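Local coordinates for cytochrome c (Pseudomonas aeruginosa, PDB 6RTE), which oxidises dihydro-heme d1 in heme d1 biosynthesis, as a dehydrogenase that carries heme c and an eight-bladed beta-propeller, at residues S318-D322 with Y323-L327; Y363-D367 with G368-F372. One frame throughout, in Å; residues are numbered along the deposited sequence.

Contact 1: S318-D322 with Y323-L327; sequences SFSPD and YRYLL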
ATOM      1  N   SER A 318       3.571  -5.085 -12.347  1.00 45.80           N
ATOM      2  CA  SER A 318       2.527  -4.354 -13.055  1.00 45.63           C
ATOM      3  C   SER A 318       1.885  -5.291 -14.075  1.00 42.52           C
ATOM      4  O   SER A 318       2.540  -6.195 -14.599  1.00 44.91           O
ATOM      5  CB  SER A 318       3.074  -3.112 -13.764  1.00 48.19           C
ATOM      6  OG  SER A 318       2.104  -2.583 -14.658  1.00 47.72           O
ATOM      7  N   PHE A 319       0.604  -5.075 -14.355  1.00 38.66           N
ATOM      8  CA  PHE A 319      -0.138  -5.903 -15.298  1.00 36.91           C
ATOM      9  C   PHE A 319      -0.485  -5.111 -16.549  1.00 36.21           C
ATOM     10  O   PHE A 319      -0.855  -3.938 -16.473  1.00 35.32           O
ATOM     11  CB  PHE A 319      -1.418  -6.451 -14.663  1.00 38.49           C
ATOM     12  CG  PHE A 319      -1.162  -7.400 -13.526  1.00 41.62           C
ATOM     13  CD1 PHE A 319      -0.970  -8.749 -13.765  1.00 42.02           C
ATOM     14  CD2 PHE A 319      -1.085  -6.936 -12.227  1.00 47.09           C
ATOM     15  CE1 PHE A 319      -0.722  -9.624 -12.727  1.00 44.98           C
ATOM     16  CE2 PHE A 319      -0.831  -7.809 -11.176  1.00 49.96           C
ATOM     17  CZ  PHE A 319      -0.651  -9.153 -11.430  1.00 48.64           C
ATOM     18  N   SER A 320      -0.347  -5.758 -17.706  1.00 37.14           N
ATOM     19  CA  SER A 320      -0.842  -5.180 -18.940  1.00 40.77           C
ATOM     20  C   SER A 320      -2.356  -5.013 -18.843  1.00 39.61           C
ATOM     21  O   SER A 320      -3.013  -5.659 -18.015  1.00 34.65           O
ATOM     22  CB  SER A 320      -0.467  -6.059 -20.133  1.00 46.05           C
ATOM     23  OG  SER A 320      -0.866  -7.404 -19.944  1.00 47.76           O
ATOM     24  N   PRO A 321      -2.937  -4.128 -19.661  1.00 44.75           N
ATOM     25  CA  PRO A 321      -4.382  -3.879 -19.535  1.00 45.83           C
ATOM     26  C   PRO A 321      -5.231  -5.139 -19.636  1.00 45.99           C
ATOM     27  O   PRO A 321      -6.245  -5.232 -18.944  1.00 44.62           O
ATOM     28  CB  PRO A 321      -4.677  -2.894 -20.678  1.00 49.22           C
ATOM     29  CG  PRO A 321      -3.462  -2.904 -21.557  1.00 52.80           C
ATOM     30  CD  PRO A 321      -2.310  -3.246 -20.661  1.00 50.97           C
ATOM     31  N   ASP A 322      -4.840  -6.109 -20.462  1.00 48.39           N
ATOM     32  CA  ASP A 322      -5.598  -7.344 -20.618  1.00 51.17           C
ATOM     33  C   ASP A 322      -5.182  -8.433 -19.632  1.00 48.63           C
ATOM     34  O   ASP A 322      -5.698  -9.554 -19.714  1.00 51.28           O
ATOM     35  CB  ASP A 322      -5.448  -7.870 -22.049  1.00 56.43           C
ATOM     36  CG  ASP A 322      -4.045  -8.385 -22.341  1.00 59.37           C
ATOM     37  OD1 ASP A 322      -3.126  -8.127 -21.533  1.00 59.07           O
ATOM     38  OD2 ASP A 322      -3.864  -9.061 -23.380  1.00 61.88           O
ATOM     39  N   TYR A 323      -4.257  -8.133 -18.719  1.00 44.38           N
ATOM     40  CA  TYR A 323      -3.762  -9.064 -17.706  1.00 40.61           C
ATOM     41  C   TYR A 323      -3.127 -10.319 -18.302  1.00 44.12           C
ATOM     42  O   TYR A 323      -2.902 -11.301 -17.585  1.00 43.58           O
ATOM     43  CB  TYR A 323      -4.875  -9.446 -16.721  1.00 37.48           C
ATOM     44  CG  TYR A 323      -5.241  -8.317 -15.798  1.00 36.14           C
ATOM     45  CD1 TYR A 323      -6.176  -7.362 -16.181  1.00 38.43           C
ATOM     46  CD2 TYR A 323      -4.641  -8.180 -14.561  1.00 35.20           C
ATOM     47  CE1 TYR A 323      -6.512  -6.318 -15.350  1.00 39.54           C
ATOM     48  CE2 TYR A 323      -4.966  -7.130 -13.719  1.00 37.71           C
ATOM     49  CZ  TYR A 323      -5.906  -6.202 -14.126  1.00 41.31           C
ATOM     50  OH  TYR A 323      -6.257  -5.152 -13.309  1.00 46.01           O
ATOM     51  N   ARG A 324      -2.796 -10.308 -19.595  1.00 46.69           N
ATOM     52  CA  ARG A 324      -2.061 -11.431 -20.162  1.00 51.42           C
ATOM     53  C   ARG A 324      -0.580 -11.373 -19.810  1.00 45.99           C
ATOM     54  O   ARG A 324       0.067 -12.420 -19.702  1.00 48.09           O
ATOM     55  CB  ARG A 324      -2.225 -11.478 -21.685  1.00 60.37           C
ATOM     56  CG  ARG A 324      -3.423 -12.302 -22.138  1.00 66.35           C
ATOM     57  CD  ARG A 324      -3.431 -12.533 -23.652  1.00 73.38           C
ATOM     58  NE  ARG A 324      -2.287 -13.331 -24.106  1.00 77.80           N
ATOM     59  CZ  ARG A 324      -1.300 -12.884 -24.883  1.00 81.10           C
ATOM     60  NH1 ARG A 324      -1.291 -11.631 -25.327  1.00 82.89           N
ATOM     61  NH2 ARG A 324      -0.315 -13.704 -25.230  1.00 82.34           N
ATOM     62  N   TYR A 325      -0.036 -10.182 -19.612  1.00 41.99           N
ATOM     63  CA  TYR A 325       1.377 -10.025 -19.323  1.00 41.64           C
ATOM     64  C   TYR A 325       1.578  -9.381 -17.961  1.00 40.84           C
ATOM     65  O   TYR A 325       0.787  -8.545 -17.515  1.00 37.55           O
ATOM     66  CB  TYR A 325       2.082  -9.193 -20.397  1.00 44.86           C
ATOM     67  CG  TYR A 325       2.002  -9.841 -21.750  1.00 48.64           C
ATOM     68  CD1 TYR A 325       2.860 -10.878 -22.094  1.00 50.90           C
ATOM     69  CD2 TYR A 325       1.052  -9.436 -22.678  1.00 50.57           C
ATOM     70  CE1 TYR A 325       2.780 -11.483 -23.326  1.00 55.00           C
ATOM     71  CE2 TYR A 325       0.967 -10.035 -23.913  1.00 54.32           C
ATOM     72  CZ  TYR A 325       1.829 -11.058 -24.234  1.00 56.82           C
ATOM     73  OH  TYR A 325       1.742 -11.657 -25.469  1.00 60.74           O
ATOM     74  N   LEU A 326       2.657  -9.799 -17.318  1.00 42.71           N
ATOM     75  CA  LEU A 326       3.081  -9.287 -16.027  1.00 44.83           C
ATOM     76  C   LEU A 326       4.438  -8.637 -16.212  1.00 48.43           C
ATOM     77  O   LEU A 326       5.348  -9.245 -16.783  1.00 52.43           O
ATOM     78  CB  LEU A 326       3.118 -10.431 -15.012  1.00 45.81           C
ATOM     79  CG  LEU A 326       3.689 -10.241 -13.616  1.00 47.05           C
ATOM     80  CD1 LEU A 326       3.113 -11.331 -12.725  1.00 45.16           C
ATOM     81  CD2 LEU A 326       5.206 -10.313 -13.636  1.00 51.69           C
ATOM     82  N   LEU A 327       4.561  -7.388 -15.776  1.00 47.72           N
ATOM     83  CA  LEU A 327       5.817  -6.657 -15.842  1.00 52.00           C
ATOM     84  C   LEU A 327       6.382  -6.561 -14.432  1.00 51.98           C
ATOM     85  O   LEU A 327       5.752  -5.970 -13.545  1.00 53.47           O
ATOM     86  CB  LEU A 327       5.629  -5.268 -16.445  1.00 55.07           C
ATOM     87  CG  LEU A 327       5.178  -5.225 -17.907  1.00 59.59           C
ATOM     88  CD1 LEU A 327       3.682  -5.507 -18.033  1.00 59.05           C
ATOM     89  CD2 LEU A 327       5.529  -3.886 -18.529  1.00 62.89           C
TER
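Ser318 and Leu327 face each other as an antiparallel hydrogen-bonded pair in a beta hairpin of the eight-bladed propeller, strand 317-319 turning back into strand 325-330. Their reciprocal backbone bonds, Ser318 N to Leu327 O and Leu327 N to Ser318 O, are both 2.6 Å, and Ser320 N adds a third, to Tyr325 O. Beyond this the chain reverses through a type I turn, Ser320 to Tyr323, with Tyr323 N bonded to Ser320 O.

The apolar part is on the face of Phe319 and Leu326. The Tyr323 ring brings its CD2-CE2 side up to Phe319 CB and CG, the two ring planes inclined at 33°, while Leu326 CD1 meets the far part of the same phenyl at CE1. Val283 of strand 281-286 touches both Phe319 and Leu326.

Side-chain oxygens finish the bend. Ser320 OG lies between its own backbone N and carbonyl carbon (chi1 53°), which aims it across the loop to accept Tyr325 N at 2.9 Å. Arg324 carries its charge away from the turn to a salt bridge with Glu340. At the turn, Asp322 OD1 accepts Arg324 N at 2.9 Å from above the carboxylate plane.

Contact 2: Y363-D367 with G368-F372; sequences YWKRD and GRWVF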
ATOM      1  N   TYR A 363      -0.769   2.932 -18.005  1.00 44.55           N
ATOM      2  CA  TYR A 363      -0.935   2.679 -19.427  1.00 47.56           C
ATOM      3  C   TYR A 363      -1.923   3.680 -20.001  1.00 50.38           C
ATOM      4  O   TYR A 363      -2.828   4.151 -19.306  1.00 50.35           O
ATOM      5  CB  TYR A 363      -1.447   1.247 -19.672  1.00 48.40           C
ATOM      6  CG  TYR A 363      -0.581   0.171 -19.071  1.00 51.25           C
ATOM      7  CD1 TYR A 363      -0.587  -0.070 -17.701  1.00 51.69           C
ATOM      8  CD2 TYR A 363       0.239  -0.620 -19.871  1.00 54.18           C
ATOM      9  CE1 TYR A 363       0.207  -1.060 -17.141  1.00 52.85           C
ATOM     10  CE2 TYR A 363       1.030  -1.617 -19.321  1.00 55.26           C
ATOM     11  CZ  TYR A 363       1.010  -1.833 -17.958  1.00 54.99           C
ATOM     12  OH  TYR A 363       1.800  -2.816 -17.406  1.00 56.63           O
ATOM     13  N   TRP A 364      -1.739   4.013 -21.273  1.00 53.98           N
ATOM     14  CA  TRP A 364      -2.721   4.808 -21.997  1.00 56.37           C
ATOM     15  C   TRP A 364      -2.452   4.650 -23.487  1.00 63.21           C
ATOM     16  O   TRP A 364      -1.423   4.109 -23.898  1.00 61.65           O
ATOM     17  CB  TRP A 364      -2.692   6.280 -21.562  1.00 54.98           C
ATOM     18  CG  TRP A 364      -1.503   7.067 -22.029  1.00 54.99           C
ATOM     19  CD1 TRP A 364      -1.344   7.666 -23.247  1.00 56.46           C
ATOM     20  CD2 TRP A 364      -0.318   7.364 -21.278  1.00 54.47           C
ATOM     21  NE1 TRP A 364      -0.129   8.305 -23.303  1.00 57.92           N
ATOM     22  CE2 TRP A 364       0.520   8.135 -22.110  1.00 56.66           C
ATOM     23  CE3 TRP A 364       0.118   7.049 -19.986  1.00 52.86           C
ATOM     24  CZ2 TRP A 364       1.771   8.596 -21.693  1.00 57.42           C
ATOM     25  CZ3 TRP A 364       1.365   7.507 -19.574  1.00 53.61           C
ATOM     26  CH2 TRP A 364       2.173   8.273 -20.425  1.00 55.74           C
ATOM     27  N   LYS A 365      -3.401   5.115 -24.293  1.00 69.11           N
ATOM     28  CA  LYS A 365      -3.310   4.986 -25.743  1.00 77.23           C
ATOM     29  C   LYS A 365      -2.709   6.257 -26.327  1.00 79.34           C
ATOM     30  O   LYS A 365      -3.223   7.357 -26.101  1.00 80.97           O
ATOM     31  CB  LYS A 365      -4.684   4.704 -26.348  1.00 80.58           C
ATOM     32  CG  LYS A 365      -5.398   3.516 -25.714  1.00 82.38           C
ATOM     33  CD  LYS A 365      -6.432   2.913 -26.650  1.00 85.86           C
ATOM     34  CE  LYS A 365      -5.785   1.985 -27.669  1.00 88.91           C
ATOM     35  NZ  LYS A 365      -5.335   0.709 -27.044  1.00 88.35           N
ATOM     36  N   ARG A 366      -1.614   6.100 -27.069  1.00 81.24           N
ATOM     37  CA  ARG A 366      -0.919   7.207 -27.720  1.00 82.74           C
ATOM     38  C   ARG A 366      -0.767   6.850 -29.192  1.00 88.97           C
ATOM     39  O   ARG A 366       0.009   5.953 -29.537  1.00 87.00           O
ATOM     40  CB  ARG A 366       0.441   7.456 -27.073  1.00 81.51           C
ATOM     41  CG  ARG A 366       1.253   8.575 -27.699  1.00 82.30           C
ATOM     42  CD  ARG A 366       2.701   8.506 -27.237  1.00 81.28           C
ATOM     43  NE  ARG A 366       3.452   9.712 -27.571  1.00 82.93           N
ATOM     44  CZ  ARG A 366       4.097   9.908 -28.720  1.00 86.56           C
ATOM     45  NH1 ARG A 366       4.087   8.977 -29.665  1.00 88.62           N
ATOM     46  NH2 ARG A 366       4.752  11.045 -28.922  1.00 88.33           N
ATOM     47  N   ASP A 367      -1.498   7.555 -30.055  1.00 94.29           N
ATOM     48  CA  ASP A 367      -1.533   7.250 -31.487  1.00100.82           C
ATOM     49  C   ASP A 367      -2.118   5.860 -31.732  1.00100.14           C
ATOM     50  O   ASP A 367      -1.612   5.086 -32.547  1.00103.16           O
ATOM     51  CB  ASP A 367      -0.144   7.373 -32.122  1.00103.79           C
ATOM     52  CG  ASP A 367       0.350   8.807 -32.171  1.00106.55           C
ATOM     53  OD1 ASP A 367      -0.494   9.728 -32.175  1.00107.17           O
ATOM     54  OD2 ASP A 367       1.583   9.012 -32.210  1.00108.24           O
ATOM     55  N   GLY A 368      -3.190   5.540 -31.014  1.00 97.67           N
ATOM     56  CA  GLY A 368      -3.886   4.281 -31.225  1.00 96.25           C
ATOM     57  C   GLY A 368      -3.066   3.053 -30.896  1.00 93.77           C
ATOM     58  O   GLY A 368      -3.190   2.026 -31.575  1.00 96.14           O
ATOM     59  N   ARG A 369      -2.231   3.131 -29.864  1.00 89.30           N
ATOM     60  CA  ARG A 369      -1.421   1.992 -29.458  1.00 86.21           C
ATOM     61  C   ARG A 369      -1.044   2.151 -27.992  1.00 81.60           C
ATOM     62  O   ARG A 369      -0.660   3.240 -27.556  1.00 80.86           O
ATOM     63  CB  ARG A 369      -0.165   1.864 -30.327  1.00 88.82           C
ATOM     64  CG  ARG A 369       0.700   3.110 -30.355  1.00 90.89           C
ATOM     65  CD  ARG A 369       1.735   3.058 -31.473  1.00 95.12           C
ATOM     66  NE  ARG A 369       2.615   1.897 -31.372  1.00 96.44           N
ATOM     67  CZ  ARG A 369       2.412   0.735 -31.989  1.00 98.02           C
ATOM     68  NH1 ARG A 369       1.351   0.555 -32.766  1.00 98.43           N
ATOM     69  NH2 ARG A 369       3.280  -0.254 -31.829  1.00 99.00           N
ATOM     70  N   TRP A 370      -1.162   1.055 -27.241  1.00 78.76           N
ATOM     71  CA  TRP A 370      -0.877   1.086 -25.816  1.00 73.55           C
ATOM     72  C   TRP A 370       0.559   1.522 -25.558  1.00 70.64           C
ATOM     73  O   TRP A 370       1.495   1.082 -26.234  1.00 70.70           O
ATOM     74  CB  TRP A 370      -1.116  -0.293 -25.197  1.00 72.71           C
ATOM     75  CG  TRP A 370      -2.555  -0.637 -24.967  1.00 71.90           C
ATOM     76  CD1 TRP A 370      -3.261  -1.650 -25.552  1.00 73.31           C
ATOM     77  CD2 TRP A 370      -3.466   0.023 -24.077  1.00 68.98           C
ATOM     78  NE1 TRP A 370      -4.553  -1.663 -25.081  1.00 71.52           N
ATOM     79  CE2 TRP A 370      -4.705  -0.644 -24.176  1.00 68.53           C
ATOM     80  CE3 TRP A 370      -3.355   1.112 -23.207  1.00 66.59           C
ATOM     81  CZ2 TRP A 370      -5.823  -0.256 -23.442  1.00 65.47           C
ATOM     82  CZ3 TRP A 370      -4.468   1.497 -22.478  1.00 64.33           C
ATOM     83  CH2 TRP A 370      -5.683   0.814 -22.601  1.00 63.80           C
ATOM     84  N   VAL A 371       0.728   2.393 -24.567  1.00 67.73           N
ATOM     85  CA  VAL A 371       2.043   2.816 -24.101  1.00 65.89           C
ATOM     86  C   VAL A 371       2.049   2.708 -22.580  1.00 62.83           C
ATOM     87  O   VAL A 371       1.001   2.772 -21.931  1.00 60.56           O
ATOM     88  CB  VAL A 371       2.383   4.247 -24.582  1.00 66.25           C
ATOM     89  CG1 VAL A 371       1.508   5.289 -23.900  1.00 63.46           C
ATOM     90  CG2 VAL A 371       3.849   4.551 -24.368  1.00 67.89           C
ATOM     91  N   PHE A 372       3.238   2.514 -22.015  1.00 62.21           N
ATOM     92  CA  PHE A 372       3.408   2.324 -20.579  1.00 58.43           C
ATOM     93  C   PHE A 372       4.482   3.272 -20.068  1.00 55.81           C
ATOM     94  O   PHE A 372       5.530   3.437 -20.701  1.00 56.13           O
ATOM     95  CB  PHE A 372       3.785   0.869 -20.254  1.00 58.13           C
ATOM     96  CG  PHE A 372       4.144   0.630 -18.807  1.00 57.96           C
ATOM     97  CD1 PHE A 372       3.156   0.477 -17.845  1.00 56.08           C
ATOM     98  CD2 PHE A 372       5.469   0.535 -18.416  1.00 60.41           C
ATOM     99  CE1 PHE A 372       3.481   0.242 -16.523  1.00 55.61           C
ATOM    100  CE2 PHE A 372       5.802   0.305 -17.090  1.00 60.10           C
ATOM    101  CZ  PHE A 372       4.804   0.154 -16.145  1.00 57.64           C
TER
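Lys365 folds over Trp370 on one face of a beta hairpin, strand 362-365 with strand 370-374, at the start of a propeller blade. Its chain bends at chi3 and chi4 (81° and 73°), curling the ammonium back over the indole: NZ stands 3.2 Å from the centroid of the Trp370 five-membered ring, nearly on the normal, a cation-pi contact. Nearer the backbone, Lys365 CG is the bump over the six-membered ring, so one lysine spans both halves of the indole. Tyr363 CB fits in beside Trp370 CE3, 4.0 Å away.

Further along this face Tyr363 and Phe372 form a non-hydrogen-bonded pair. Their ring planes are inclined at 47°, but the exact fit is doubtful because the modelled rings come too close.

On the reverse face Trp364 and Val371 rise from the strands alongside each other. Val371 CG1 is the knob here, seated over the pyrrole part of the Trp364 indole 3.5 Å from its centroid; Arg366 CB flanks the same methyl. Beneath them the backbone bonds Val371 N to Trp364 O (2.8 Å) and Trp364 N to Val371 O hold the strands together, and Arg366 N to Arg369 O closes the loop, where Gly368 has positive phi.

The polar ends reach neighbouring elements: Trp364 NE1 bonds to Lys432 O, and Arg369 pairs with Asp386. The chemistry implies that the indole's electron-rich face probably helps to stabilise the Lys365 ammonium, where both Lys365 and Trp370 are exposed.

Contacts 1 and 2 are successive hairpins, each at the start of its own sheet, in adjoining blades of the propeller; their centres lie 14 Å apart. They meet at the tyrosine hydroxyl of contact 2: Tyr363 OH is 2.8 Å from Ser318 OG, a probable hydrogen bond between blades, with Leu327 CD1 packed 3.3 Å from the same oxygen. Pro321 of the first turn reaches both Tyr363 and Trp370, and Ser318 touches Phe372, so the face of Tyr363, Trp370 and Phe372 packs against 318-327. The contact centres lie about 19 Å and 26 Å from the centre of the chain, and neither hairpin belongs to the heme c pocket.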